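Side-chain contacts in Serine/threonine-protein kinase Tel1 (Chaetomium thermophilum, PDB 6SKY), which probably phosphorylates serine or threonine followed by glutamine in its protein substrates, using ATP, to signal DNA damage: residues 1822-1827 with 1865-1870; 1841-1846 with 1876-1881; 2451-2456 with 2491-2496; 2463-2468 with 2501-2506. All coordinates share one frame; numbering follows the deposited sequence.

Contact 1 of 4, residues 1822-1827 with 1865-1870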
loop_
_atom_site.group_PDB
_atom_site.type_symbol
_atom_site.label_atom_id
_atom_site.label_comp_id
_atom_site.label_asym_id
_atom_site.label_seq_id
_atom_site.Cartn_x
_atom_site.Cartn_y
_atom_site.Cartn_z
ATOM N N GLU A 1822 29.143 -38.258 33.678
ATOM C CA GLU A 1822 28.272 -38.118 34.835
ATOM C C GLU A 1822 28.330 -36.720 35.424
ATOM O O GLU A 1822 27.315 -36.224 35.918
ATOM C CB GLU A 1822 28.634 -39.144 35.903
ATOM C CG GLU A 1822 28.234 -40.555 35.546
ATOM C CD GLU A 1822 28.565 -41.552 36.636
ATOM O OE1 GLU A 1822 29.331 -41.200 37.558
ATOM O OE2 GLU A 1822 28.053 -42.690 36.572
ATOM N N SER A 1823 29.495 -36.075 35.392
ATOM C CA SER A 1823 29.591 -34.725 35.932
ATOM C C SER A 1823 28.965 -33.687 35.015
ATOM O O SER A 1823 28.458 -32.669 35.497
ATOM C CB SER A 1823 31.047 -34.366 36.190
ATOM O OG SER A 1823 31.709 -35.430 36.832
ATOM N N LEU A 1824 28.995 -33.915 33.701
ATOM C CA LEU A 1824 28.449 -32.936 32.767
ATOM C C LEU A 1824 26.970 -32.693 33.002
ATOM O O LEU A 1824 26.472 -31.602 32.717
ATOM C CB LEU A 1824 28.678 -33.393 31.332
ATOM C CG LEU A 1824 30.041 -33.126 30.717
ATOM C CD1 LEU A 1824 30.143 -33.862 29.415
ATOM C CD2 LEU A 1824 30.222 -31.654 30.503
ATOM N N GLN A 1825 26.252 -33.687 33.514
ATOM C CA GLN A 1825 24.837 -33.496 33.803
ATOM C C GLN A 1825 24.609 -32.443 34.872
ATOM O O GLN A 1825 23.507 -31.897 34.963
ATOM C CB GLN A 1825 24.209 -34.812 34.238
ATOM C CG GLN A 1825 24.444 -35.950 33.284
ATOM C CD GLN A 1825 23.693 -37.192 33.693
ATOM O OE1 GLN A 1825 22.775 -37.129 34.506
ATOM N NE2 GLN A 1825 24.082 -38.332 33.137
ATOM N N GLU A 1826 25.619 -32.150 35.683
ATOM C CA GLU A 1826 25.543 -31.104 36.690
ATOM C C GLU A 1826 26.254 -29.830 36.277
ATOM O O GLU A 1826 25.833 -28.742 36.677
ATOM C CB GLU A 1826 26.146 -31.601 38.005
ATOM C CG GLU A 1826 25.421 -32.779 38.612
ATOM C CD GLU A 1826 24.169 -32.369 39.352
ATOM O OE1 GLU A 1826 24.181 -31.293 39.982
ATOM O OE2 GLU A 1826 23.172 -33.118 39.303
ATOM N N TRP A 1827 27.325 -29.945 35.493
ATOM C CA TRP A 1827 28.098 -28.777 35.095
ATOM C C TRP A 1827 27.400 -27.946 34.033
ATOM O O TRP A 1827 27.576 -26.726 34.001
ATOM C CB TRP A 1827 29.461 -29.203 34.573
ATOM C CG TRP A 1827 30.375 -29.685 35.613
ATOM C CD1 TRP A 1827 30.316 -29.420 36.938
ATOM C CD2 TRP A 1827 31.505 -30.531 35.420
ATOM N NE1 TRP A 1827 31.342 -30.046 37.590
ATOM C CE2 TRP A 1827 32.087 -30.738 36.674
ATOM C CE3 TRP A 1827 32.079 -31.135 34.304
ATOM C CZ2 TRP A 1827 33.211 -31.521 36.847
ATOM C CZ3 TRP A 1827 33.190 -31.911 34.476
ATOM C CH2 TRP A 1827 33.748 -32.097 35.736
ATOM N N HIS A 1865 30.037 -40.342 20.678
ATOM C CA HIS A 1865 30.347 -41.347 21.678
ATOM C C HIS A 1865 31.632 -41.063 22.435
ATOM O O HIS A 1865 32.016 -41.871 23.282
ATOM C CB HIS A 1865 30.432 -42.726 21.027
ATOM C CG HIS A 1865 29.144 -43.187 20.429
ATOM N ND1 HIS A 1865 29.044 -44.327 19.665
ATOM C CD2 HIS A 1865 27.899 -42.660 20.482
ATOM C CE1 HIS A 1865 27.793 -44.482 19.272
ATOM N NE2 HIS A 1865 27.078 -43.482 19.752
ATOM N N TRP A 1866 32.318 -39.959 22.145
ATOM C CA TRP A 1866 33.449 -39.563 22.973
ATOM C C TRP A 1866 33.001 -39.362 24.413
ATOM O O TRP A 1866 33.533 -39.980 25.336
ATOM C CB TRP A 1866 34.086 -38.292 22.424
ATOM C CG TRP A 1866 34.963 -38.494 21.248
ATOM C CD1 TRP A 1866 34.784 -37.988 20.007
ATOM C CD2 TRP A 1866 36.176 -39.238 21.204
ATOM N NE1 TRP A 1866 35.804 -38.371 19.186
ATOM C CE2 TRP A 1866 36.675 -39.143 19.901
ATOM C CE3 TRP A 1866 36.890 -39.979 22.142
ATOM C CZ2 TRP A 1866 37.846 -39.763 19.510
ATOM C CZ3 TRP A 1866 38.044 -40.590 21.751
ATOM C CH2 TRP A 1866 38.515 -40.482 20.449
ATOM N N LEU A 1867 32.014 -38.508 24.614
ATOM C CA LEU A 1867 31.322 -38.340 25.878
ATOM C C LEU A 1867 29.857 -38.693 25.657
ATOM O O LEU A 1867 29.472 -39.172 24.593
ATOM C CB LEU A 1867 31.489 -36.917 26.404
ATOM C CG LEU A 1867 32.917 -36.474 26.688
ATOM C CD1 LEU A 1867 32.943 -35.033 27.103
ATOM C CD2 LEU A 1867 33.510 -37.329 27.766
ATOM N N ASP A 1868 29.033 -38.461 26.670
ATOM C CA ASP A 1868 27.589 -38.649 26.553
ATOM C C ASP A 1868 26.949 -37.349 27.010
ATOM O O ASP A 1868 26.665 -37.162 28.194
ATOM C CB ASP A 1868 27.108 -39.841 27.356
ATOM C CG ASP A 1868 27.165 -41.131 26.564
ATOM O OD1 ASP A 1868 28.258 -41.485 26.077
ATOM O OD2 ASP A 1868 26.118 -41.793 26.422
ATOM N N VAL A 1869 26.729 -36.455 26.064
ATOM C CA VAL A 1869 26.249 -35.115 26.349
ATOM C C VAL A 1869 24.763 -35.050 26.054
ATOM O O VAL A 1869 24.293 -35.572 25.038
ATOM C CB VAL A 1869 27.022 -34.071 25.528
ATOM C CG1 VAL A 1869 26.703 -32.689 26.007
ATOM C CG2 VAL A 1869 28.495 -34.331 25.627
ATOM N N ASN A 1870 24.018 -34.429 26.955
ATOM C CA ASN A 1870 22.632 -34.077 26.696
ATOM C C ASN A 1870 22.637 -32.793 25.888
ATOM O O ASN A 1870 22.950 -31.726 26.418
ATOM C CB ASN A 1870 21.877 -33.912 28.007
ATOM C CG ASN A 1870 20.398 -33.776 27.808
ATOM O OD1 ASN A 1870 19.816 -32.736 28.096
ATOM N ND2 ASN A 1870 19.772 -34.828 27.310
#

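Contact 2 of 4, residues 1841-1846 with 1876-1881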
loop_
_atom_site.group_PDB
_atom_site.type_symbol
_atom_site.label_atom_id
_atom_site.label_comp_id
_atom_site.label_asym_id
_atom_site.label_seq_id
_atom_site.Cartn_x
_atom_site.Cartn_y
_atom_site.Cartn_z
ATOM N N LEU A 1841 34.847 -23.201 28.478
ATOM C CA LEU A 1841 35.887 -24.178 28.184
ATOM C C LEU A 1841 35.314 -25.576 28.037
ATOM O O LEU A 1841 35.793 -26.358 27.217
ATOM C CB LEU A 1841 36.945 -24.140 29.279
ATOM C CG LEU A 1841 38.170 -25.028 29.158
ATOM C CD1 LEU A 1841 39.027 -24.580 28.014
ATOM C CD2 LEU A 1841 38.940 -24.979 30.436
ATOM N N LEU A 1842 34.282 -25.902 28.807
ATOM C CA LEU A 1842 33.601 -27.183 28.625
ATOM C C LEU A 1842 32.951 -27.276 27.252
ATOM O O LEU A 1842 33.050 -28.301 26.565
ATOM C CB LEU A 1842 32.551 -27.373 29.708
ATOM C CG LEU A 1842 32.994 -28.163 30.921
ATOM C CD1 LEU A 1842 31.822 -28.325 31.842
ATOM C CD2 LEU A 1842 33.520 -29.496 30.478
ATOM N N ILE A 1843 32.263 -26.215 26.841
ATOM C CA ILE A 1843 31.620 -26.210 25.534
ATOM C C ILE A 1843 32.651 -26.320 24.421
ATOM O O ILE A 1843 32.452 -27.048 23.441
ATOM C CB ILE A 1843 30.755 -24.952 25.389
ATOM C CG1 ILE A 1843 29.537 -25.065 26.293
ATOM C CG2 ILE A 1843 30.339 -24.762 23.968
ATOM C CD1 ILE A 1843 29.015 -23.750 26.731
ATOM N N ASN A 1844 33.773 -25.614 24.552
ATOM C CA ASN A 1844 34.814 -25.712 23.538
ATOM C C ASN A 1844 35.457 -27.088 23.507
ATOM O O ASN A 1844 35.867 -27.546 22.442
ATOM C CB ASN A 1844 35.866 -24.643 23.764
ATOM C CG ASN A 1844 35.449 -23.317 23.224
ATOM O OD1 ASN A 1844 35.465 -22.316 23.920
ATOM N ND2 ASN A 1844 35.062 -23.298 21.968
ATOM N N THR A 1845 35.541 -27.773 24.643
ATOM C CA THR A 1845 36.047 -29.140 24.619
ATOM C C THR A 1845 35.092 -30.074 23.892
ATOM O O THR A 1845 35.527 -30.932 23.121
ATOM C CB THR A 1845 36.290 -29.641 26.034
ATOM O OG1 THR A 1845 37.158 -28.734 26.710
ATOM C CG2 THR A 1845 36.938 -30.993 26.001
ATOM N N ILE A 1846 33.790 -29.940 24.139
ATOM C CA ILE A 1846 32.812 -30.752 23.415
ATOM C C ILE A 1846 32.923 -30.508 21.916
ATOM O O ILE A 1846 32.934 -31.448 21.107
ATOM C CB ILE A 1846 31.394 -30.460 23.923
ATOM C CG1 ILE A 1846 31.239 -30.900 25.371
ATOM C CG2 ILE A 1846 30.379 -31.156 23.074
ATOM C CD1 ILE A 1846 29.904 -30.564 25.945
ATOM N N ALA A 1876 21.325 -25.015 25.917
ATOM C CA ALA A 1876 20.979 -23.995 26.902
ATOM C C ALA A 1876 22.225 -23.353 27.503
ATOM O O ALA A 1876 22.293 -22.128 27.656
ATOM C CB ALA A 1876 20.112 -24.606 27.993
ATOM N N ALA A 1877 23.225 -24.168 27.835
ATOM C CA ALA A 1877 24.466 -23.652 28.400
ATOM C C ALA A 1877 25.152 -22.695 27.444
ATOM O O ALA A 1877 25.611 -21.627 27.848
ATOM C CB ALA A 1877 25.394 -24.805 28.752
ATOM N N ALA A 1878 25.245 -23.064 26.167
ATOM C CA ALA A 1878 25.883 -22.190 25.195
ATOM C C ALA A 1878 25.064 -20.943 24.917
ATOM O O ALA A 1878 25.621 -19.936 24.483
ATOM C CB ALA A 1878 26.144 -22.946 23.900
ATOM N N THR A 1879 23.753 -20.988 25.149
ATOM C CA THR A 1879 22.956 -19.771 25.059
ATOM C C THR A 1879 23.225 -18.845 26.233
ATOM O O THR A 1879 23.192 -17.622 26.075
ATOM C CB THR A 1879 21.475 -20.111 24.998
ATOM O OG1 THR A 1879 21.273 -21.189 24.085
ATOM C CG2 THR A 1879 20.694 -18.931 24.511
ATOM N N ARG A 1880 23.487 -19.404 27.416
ATOM C CA ARG A 1880 23.853 -18.575 28.560
ATOM C C ARG A 1880 25.189 -17.868 28.356
ATOM O O ARG A 1880 25.365 -16.740 28.821
ATOM C CB ARG A 1880 23.894 -19.423 29.824
ATOM C CG ARG A 1880 22.700 -19.248 30.720
ATOM C CD ARG A 1880 22.173 -20.577 31.197
ATOM N NE ARG A 1880 23.238 -21.477 31.611
ATOM C CZ ARG A 1880 23.084 -22.785 31.746
ATOM N NH1 ARG A 1880 24.100 -23.542 32.123
ATOM N NH2 ARG A 1880 21.911 -23.342 31.498
ATOM N N CYS A 1881 26.134 -18.502 27.674
ATOM C CA CYS A 1881 27.461 -17.945 27.465
ATOM C C CYS A 1881 27.543 -17.009 26.269
ATOM O O CYS A 1881 28.612 -16.451 26.018
ATOM C CB CYS A 1881 28.477 -19.071 27.289
ATOM S SG CYS A 1881 28.592 -20.184 28.685
#

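Contact 3 of 4, residues 2451-2456 with 2491-2496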
loop_
_atom_site.group_PDB
_atom_site.type_symbol
_atom_site.label_atom_id
_atom_site.label_comp_id
_atom_site.label_asym_id
_atom_site.label_seq_id
_atom_site.Cartn_x
_atom_site.Cartn_y
_atom_site.Cartn_z
ATOM N N ASP A 2451 30.302 -5.083 -40.446
ATOM C CA ASP A 2451 31.321 -4.174 -39.939
ATOM C C ASP A 2451 31.305 -4.122 -38.420
ATOM O O ASP A 2451 32.363 -4.077 -37.785
ATOM C CB ASP A 2451 31.113 -2.787 -40.532
ATOM C CG ASP A 2451 32.246 -1.846 -40.214
ATOM O OD1 ASP A 2451 33.410 -2.216 -40.459
ATOM O OD2 ASP A 2451 31.977 -0.728 -39.732
ATOM N N LEU A 2452 30.119 -4.148 -37.816
ATOM C CA LEU A 2452 30.039 -4.169 -36.361
ATOM C C LEU A 2452 30.630 -5.448 -35.790
ATOM O O LEU A 2452 31.376 -5.407 -34.806
ATOM C CB LEU A 2452 28.591 -4.009 -35.918
ATOM C CG LEU A 2452 28.301 -4.118 -34.428
ATOM C CD1 LEU A 2452 28.790 -2.891 -33.720
ATOM C CD2 LEU A 2452 26.833 -4.307 -34.201
ATOM N N VAL A 2453 30.302 -6.598 -36.381
ATOM C CA VAL A 2453 30.854 -7.860 -35.896
ATOM C C VAL A 2453 32.367 -7.875 -36.049
ATOM O O VAL A 2453 33.093 -8.330 -35.157
ATOM C CB VAL A 2453 30.193 -9.041 -36.627
ATOM C CG1 VAL A 2453 30.959 -10.305 -36.387
ATOM C CG2 VAL A 2453 28.777 -9.206 -36.167
ATOM N N TYR A 2454 32.867 -7.364 -37.170
ATOM C CA TYR A 2454 34.304 -7.271 -37.385
ATOM C C TYR A 2454 34.977 -6.425 -36.312
ATOM O O TYR A 2454 35.998 -6.823 -35.742
ATOM C CB TYR A 2454 34.556 -6.694 -38.774
ATOM C CG TYR A 2454 35.998 -6.509 -39.127
ATOM C CD1 TYR A 2454 36.748 -7.557 -39.609
ATOM C CD2 TYR A 2454 36.605 -5.276 -38.996
ATOM C CE1 TYR A 2454 38.063 -7.388 -39.932
ATOM C CE2 TYR A 2454 37.917 -5.100 -39.318
ATOM C CZ TYR A 2454 38.642 -6.159 -39.787
ATOM O OH TYR A 2454 39.961 -5.983 -40.114
ATOM N N ARG A 2455 34.421 -5.249 -36.023
ATOM C CA ARG A 2455 35.030 -4.381 -35.024
ATOM C C ARG A 2455 34.970 -4.981 -33.629
ATOM O O ARG A 2455 35.899 -4.792 -32.838
ATOM C CB ARG A 2455 34.365 -3.012 -35.046
ATOM C CG ARG A 2455 34.701 -2.222 -36.279
ATOM C CD ARG A 2455 34.201 -0.801 -36.198
ATOM N NE ARG A 2455 32.749 -0.731 -36.140
ATOM C CZ ARG A 2455 32.067 -0.304 -35.089
ATOM N NH1 ARG A 2455 30.749 -0.276 -35.124
ATOM N NH2 ARG A 2455 32.705 0.106 -34.007
ATOM N N ILE A 2456 33.904 -5.712 -33.301
ATOM C CA ILE A 2456 33.871 -6.386 -32.007
ATOM C C ILE A 2456 34.959 -7.442 -31.929
ATOM O O ILE A 2456 35.658 -7.554 -30.919
ATOM C CB ILE A 2456 32.491 -7.001 -31.738
ATOM C CG1 ILE A 2456 31.431 -5.922 -31.632
ATOM C CG2 ILE A 2456 32.527 -7.795 -30.462
ATOM C CD1 ILE A 2456 30.053 -6.473 -31.594
ATOM N N ASP A 2491 32.743 -16.689 -43.181
ATOM C CA ASP A 2491 34.019 -17.019 -43.803
ATOM C C ASP A 2491 34.723 -15.772 -44.316
ATOM O O ASP A 2491 35.947 -15.653 -44.196
ATOM C CB ASP A 2491 33.803 -18.013 -44.935
ATOM C CG ASP A 2491 34.734 -19.196 -44.853
ATOM O OD1 ASP A 2491 35.687 -19.148 -44.053
ATOM O OD2 ASP A 2491 34.507 -20.182 -45.585
ATOM N N LYS A 2492 33.974 -14.834 -44.895
ATOM C CA LYS A 2492 34.593 -13.581 -45.327
ATOM C C LYS A 2492 35.145 -12.800 -44.143
ATOM O O LYS A 2492 36.248 -12.241 -44.218
ATOM C CB LYS A 2492 33.593 -12.728 -46.100
ATOM C CG LYS A 2492 33.075 -13.390 -47.352
ATOM C CD LYS A 2492 31.962 -12.587 -47.975
ATOM C CE LYS A 2492 31.177 -13.435 -48.952
ATOM N NZ LYS A 2492 30.094 -12.660 -49.609
ATOM N N ILE A 2493 34.399 -12.752 -43.036
ATOM C CA ILE A 2493 34.894 -12.050 -41.852
ATOM C C ILE A 2493 36.142 -12.731 -41.306
ATOM O O ILE A 2493 37.062 -12.067 -40.827
ATOM C CB ILE A 2493 33.801 -11.944 -40.776
ATOM C CG1 ILE A 2493 32.681 -11.033 -41.236
ATOM C CG2 ILE A 2493 34.368 -11.387 -39.492
ATOM C CD1 ILE A 2493 31.659 -10.804 -40.178
ATOM N N ALA A 2494 36.198 -14.064 -41.365
ATOM C CA ALA A 2494 37.384 -14.770 -40.888
ATOM C C ALA A 2494 38.596 -14.476 -41.762
ATOM O O ALA A 2494 39.705 -14.258 -41.254
ATOM C CB ALA A 2494 37.114 -16.267 -40.840
ATOM N N LYS A 2495 38.405 -14.484 -43.082
ATOM C CA LYS A 2495 39.491 -14.128 -43.985
ATOM C C LYS A 2495 39.980 -12.715 -43.718
ATOM O O LYS A 2495 41.181 -12.443 -43.803
ATOM C CB LYS A 2495 39.039 -14.259 -45.434
ATOM C CG LYS A 2495 38.685 -15.661 -45.861
ATOM C CD LYS A 2495 37.851 -15.626 -47.128
ATOM C CE LYS A 2495 37.236 -16.978 -47.430
ATOM N NZ LYS A 2495 36.103 -16.864 -48.385
ATOM N N ALA A 2496 39.066 -11.800 -43.401
ATOM C CA ALA A 2496 39.485 -10.432 -43.118
ATOM C C ALA A 2496 40.181 -10.324 -41.771
ATOM O O ALA A 2496 41.090 -9.506 -41.610
ATOM C CB ALA A 2496 38.285 -9.494 -43.172
#

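Contact 4 of 4, residues 2463-2468 with 2501-2506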
loop_
_atom_site.group_PDB
_atom_site.type_symbol
_atom_site.label_atom_id
_atom_site.label_comp_id
_atom_site.label_asym_id
_atom_site.label_seq_id
_atom_site.Cartn_x
_atom_site.Cartn_y
_atom_site.Cartn_z
ATOM N N HIS A 2463 36.168 -12.588 -27.153
ATOM C CA HIS A 2463 34.721 -12.575 -27.056
ATOM C C HIS A 2463 34.029 -12.730 -28.396
ATOM O O HIS A 2463 32.817 -12.954 -28.418
ATOM C CB HIS A 2463 34.238 -11.278 -26.398
ATOM C CG HIS A 2463 34.623 -11.150 -24.960
ATOM N ND1 HIS A 2463 35.871 -10.732 -24.560
ATOM C CD2 HIS A 2463 33.925 -11.389 -23.828
ATOM C CE1 HIS A 2463 35.927 -10.720 -23.242
ATOM N NE2 HIS A 2463 34.758 -11.116 -22.774
ATOM N N GLY A 2464 34.748 -12.620 -29.507
ATOM C CA GLY A 2464 34.121 -12.755 -30.804
ATOM C C GLY A 2464 34.729 -13.805 -31.708
ATOM O O GLY A 2464 34.067 -14.304 -32.626
ATOM N N MET A 2465 35.979 -14.173 -31.469
ATOM C CA MET A 2465 36.641 -14.994 -32.465
ATOM C C MET A 2465 36.235 -16.452 -32.401
ATOM O O MET A 2465 36.301 -17.137 -33.421
ATOM C CB MET A 2465 38.147 -14.843 -32.350
ATOM C CG MET A 2465 38.712 -14.100 -33.534
ATOM S SD MET A 2465 39.928 -12.868 -33.113
ATOM C CE MET A 2465 41.111 -13.903 -32.297
ATOM N N TYR A 2466 35.769 -16.943 -31.258
ATOM C CA TYR A 2466 35.231 -18.295 -31.240
ATOM C C TYR A 2466 33.895 -18.374 -31.959
ATOM O O TYR A 2466 33.601 -19.384 -32.602
ATOM C CB TYR A 2466 35.096 -18.790 -29.811
ATOM C CG TYR A 2466 36.376 -19.339 -29.264
ATOM C CD1 TYR A 2466 36.804 -20.601 -29.612
ATOM C CD2 TYR A 2466 37.159 -18.598 -28.408
ATOM C CE1 TYR A 2466 37.970 -21.106 -29.123
ATOM C CE2 TYR A 2466 38.325 -19.097 -27.915
ATOM C CZ TYR A 2466 38.727 -20.351 -28.274
ATOM O OH TYR A 2466 39.900 -20.855 -27.781
ATOM N N HIS A 2467 33.083 -17.325 -31.874
ATOM C CA HIS A 2467 31.866 -17.269 -32.668
ATOM C C HIS A 2467 32.186 -17.267 -34.147
ATOM O O HIS A 2467 31.524 -17.951 -34.934
ATOM C CB HIS A 2467 31.056 -16.031 -32.312
ATOM C CG HIS A 2467 30.462 -16.077 -30.945
ATOM N ND1 HIS A 2467 30.946 -15.327 -29.900
ATOM C CD2 HIS A 2467 29.428 -16.790 -30.449
ATOM C CE1 HIS A 2467 30.233 -15.574 -28.819
ATOM N NE2 HIS A 2467 29.308 -16.461 -29.124
ATOM N N ILE A 2468 33.205 -16.509 -34.547
ATOM C CA ILE A 2468 33.581 -16.492 -35.957
ATOM C C ILE A 2468 34.082 -17.859 -36.399
ATOM O O ILE A 2468 33.719 -18.347 -37.474
ATOM C CB ILE A 2468 34.621 -15.392 -36.222
ATOM C CG1 ILE A 2468 34.004 -14.029 -35.954
ATOM C CG2 ILE A 2468 35.120 -15.475 -37.634
ATOM C CD1 ILE A 2468 32.636 -13.865 -36.533
ATOM N N ASN A 2501 46.572 -6.095 -38.454
ATOM C CA ASN A 2501 47.749 -6.143 -37.599
ATOM C C ASN A 2501 47.407 -6.299 -36.129
ATOM O O ASN A 2501 48.210 -6.856 -35.375
ATOM C CB ASN A 2501 48.579 -4.882 -37.806
ATOM C CG ASN A 2501 48.741 -4.541 -39.264
ATOM O OD1 ASN A 2501 48.489 -3.412 -39.684
ATOM N ND2 ASN A 2501 49.145 -5.526 -40.054
ATOM N N LYS A 2502 46.246 -5.810 -35.698
ATOM C CA LYS A 2502 45.885 -5.926 -34.290
ATOM C C LYS A 2502 45.661 -7.376 -33.902
ATOM O O LYS A 2502 46.181 -7.843 -32.885
ATOM C CB LYS A 2502 44.641 -5.098 -33.994
ATOM C CG LYS A 2502 44.773 -3.651 -34.372
ATOM C CD LYS A 2502 43.651 -2.840 -33.766
ATOM C CE LYS A 2502 43.806 -1.360 -34.049
ATOM N NZ LYS A 2502 42.729 -0.579 -33.383
ATOM N N VAL A 2503 44.883 -8.099 -34.699
ATOM C CA VAL A 2503 44.598 -9.498 -34.424
ATOM C C VAL A 2503 45.149 -10.335 -35.568
ATOM O O VAL A 2503 44.431 -10.675 -36.514
ATOM C CB VAL A 2503 43.088 -9.724 -34.235
ATOM C CG1 VAL A 2503 42.810 -11.159 -33.934
ATOM C CG2 VAL A 2503 42.575 -8.868 -33.108
ATOM N N SER A 2504 46.425 -10.687 -35.474
ATOM C CA SER A 2504 47.084 -11.537 -36.451
ATOM C C SER A 2504 47.868 -12.658 -35.816
ATOM O O SER A 2504 48.157 -13.643 -36.499
ATOM C CB SER A 2504 48.026 -10.720 -37.343
ATOM O OG SER A 2504 47.323 -10.118 -38.410
ATOM N N SER A 2505 48.239 -12.538 -34.550
ATOM C CA SER A 2505 48.813 -13.629 -33.790
ATOM C C SER A 2505 47.802 -14.275 -32.860
ATOM O O SER A 2505 48.154 -15.213 -32.140
ATOM C CB SER A 2505 50.007 -13.131 -32.980
ATOM O OG SER A 2505 49.578 -12.280 -31.932
ATOM N N ILE A 2506 46.564 -13.793 -32.845
ATOM C CA ILE A 2506 45.516 -14.356 -32.012
ATOM C C ILE A 2506 44.566 -15.223 -32.820
ATOM O O ILE A 2506 44.068 -16.230 -32.321
ATOM C CB ILE A 2506 44.745 -13.246 -31.270
ATOM C CG1 ILE A 2506 45.706 -12.212 -30.704
ATOM C CG2 ILE A 2506 43.933 -13.836 -30.150
ATOM C CD1 ILE A 2506 45.028 -11.153 -29.892
#

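Contact 1 of 4, residues 1822-1827 with 1865-1870
In the alpha-helical solenoid of this PI3-kinase-related kinase, Leu1824 near the end of helix 1815-1827 packs against Leu1867 and Val1869, two residues of the loop that leads into helix 1871-1880. One methyl of Leu1824 does all the touching: its CD1 lies 3.8 Å from Leu1867 CD1 and 4.2 Å from Val1869 CG2. The leucine chains meet at about a right angle, methyl against methyl, whereas Val1869 comes in obliquely. Leu1824 CD1 lies anti to CA (chi2 170°), which carries this methyl out toward the loop. Val1869 uses the branch beside its own backbone N, since CG1 is the one set anti to that nitrogen (chi1 -170°). The backbones come closest here, with Leu1824 CA 7.1 Å from Val1869 CA. The contact is buried and wholly apolar. One residue on, Asn1870 takes the N-cap position of helix 1871-1880, its OD1 also hydrogen-bonded to Ser1873 OG. Helix 1836-1849, which comes between the two segments in the chain, packs against all three residues: Leu1842 meets Leu1824, Leu1849 meets Leu1867 and Ile1846 meets Val1869. Leu1806 of helix 1793-1808 also touches Leu1867.

Contact 2 of 4, residues 1841-1846 with 1876-1881
Ala1877, which meets Ile1843 across the contact, also lies under the guanidinium of Arg1880, three residues on in its own helix: Ala1877 CA is 3.7 Å from the guanidinium plane, over the centre of one face. Arg1880 NH1 is hydrogen-bonded to Leu1828 O. This is helix-on-helix packing in the solenoid, joining helix 1836-1849 to the last turn of helix 1871-1880 and to Cys1881 just after it. A single bulky side chain meets small ones. Ile1843 sets CG1 anti to its carbonyl carbon (chi1 -71°) and reaches forward with CD1, which comes down on the backbone of Ala1878, 3.8 Å from its CA. The methyls of Ala1877 and Ala1878 and the sulfur of Cys1881 lie around the same CD1, and Val1886 and Phe1890 of helix 1884-1898 add to the apolar surroundings of Ile1843. Elsewhere on helix 1836-1849, Thr1845 meets Phe1798 of helix 1793-1808 and turns its hydroxyl back on its own helix: Thr1845 OG1 donates to Leu1841 O at 2.8 Å, reaching that oxygen from the face opposite to Thr1845 N.

Contact 3 of 4, residues 2451-2456 with 2491-2496
Helices 2444-2459 and 2483-2497 pass closest at Tyr2454 and Ile2493, whose CA atoms are 6.6 Å apart. Two side-chain pairs bridge the helices. Val2453 CG1 meets Ile2493 CD1 at 3.9 Å, the two chains crossing at about a right angle; the isoleucine touches with its terminal methyl. Beside this, the Tyr2454 ring is swung anti to its backbone N (chi1 179°), which carries the ring toward the other helix: Tyr2454 CE1 lies 3.9 Å from Ala2496 CB, with the methyl standing oblique to the ring. The Val2453 side of the contact is buried, while Tyr2454 and Ala2496 are partly exposed. Away from the interface, Arg2455 NE and Asp2451 OD2 form a long salt bridge of 3.7 Å along one helix. Ile2468 of helix 2461-2472, which lies between the two in the chain, touches both Val2453 and Ala2494. Such packing of a helix against the next but one, with the intervening helix touching both, is characteristic of alpha-solenoid folds.

Contact 4 of 4, residues 2463-2468 with 2501-2506
Met2465 lays its sulfur against Val2503 and its terminal methyl against both Val2503 and Ile2506, two residues of the loop joining helices 2483-2497 and 2507-2522. It is helix-to-loop packing in the alpha solenoid, with Met2465 near the start of helix 2461-2472. Its SD lies 3.4 Å from Val2503 CG1, and its terminal CE is shared, 3.6 Å from that same Val2503 CG1 and 3.5 Å from Ile2506 CG2. The methionine bends at chi2 (136°) and again at chi3 (59°), and the second bend lets CE turn off toward Ile2506. Met2465 and Val2503 run past each other in opposite directions, whereas Ile2506 stands at about a right angle to the methionine. Both loop residues present the branch that is anti to their own backbone N.

Around this first shell, Leu2497 of helix 2483-2497 and Trp2507 and Ile2510 of helix 2507-2522 also touch Met2465, so both helices flanking the loop help to enclose it. Helix 2461-2472 is kinked here, the N atoms of Tyr2466 and His2467 making no bond to the preceding turn. Regular bonding is seen again at Ile2468 N, which binds Gly2464 O at 3.0 Å. Further out, His2463 NE2 is hydrogen-bonded to Ile2562 O, linking this segment to a loop far along the chain. Across the kinked turn, His2467 ND1 gives a weak bond to His2463 O, which sits in the plane of the imidazole at 3.4 Å with an N-H...O angle of 137°.

The four contacts form two pairs on opposite sides of the chain's centre. Contacts 1 and 2 come first in the sequence, their centres 12 Å apart; their segments alternate along the chain, and the two touch through helix 1836-1849, whose Leu1842 and Ile1846 pack on residues of contact 1. Contacts 3 and 4 repeat the interleaving nearer the C-terminus, with centres 9 Å apart and helices 2444-2459, 2461-2472 and 2483-2497 in succession. Between the pairs the centres are 62 to 75 Å apart, and none of the atoms touch. All four lie away from the nucleotide and magnesium sites: they are local packing between neighbouring helices and loops of the solenoid.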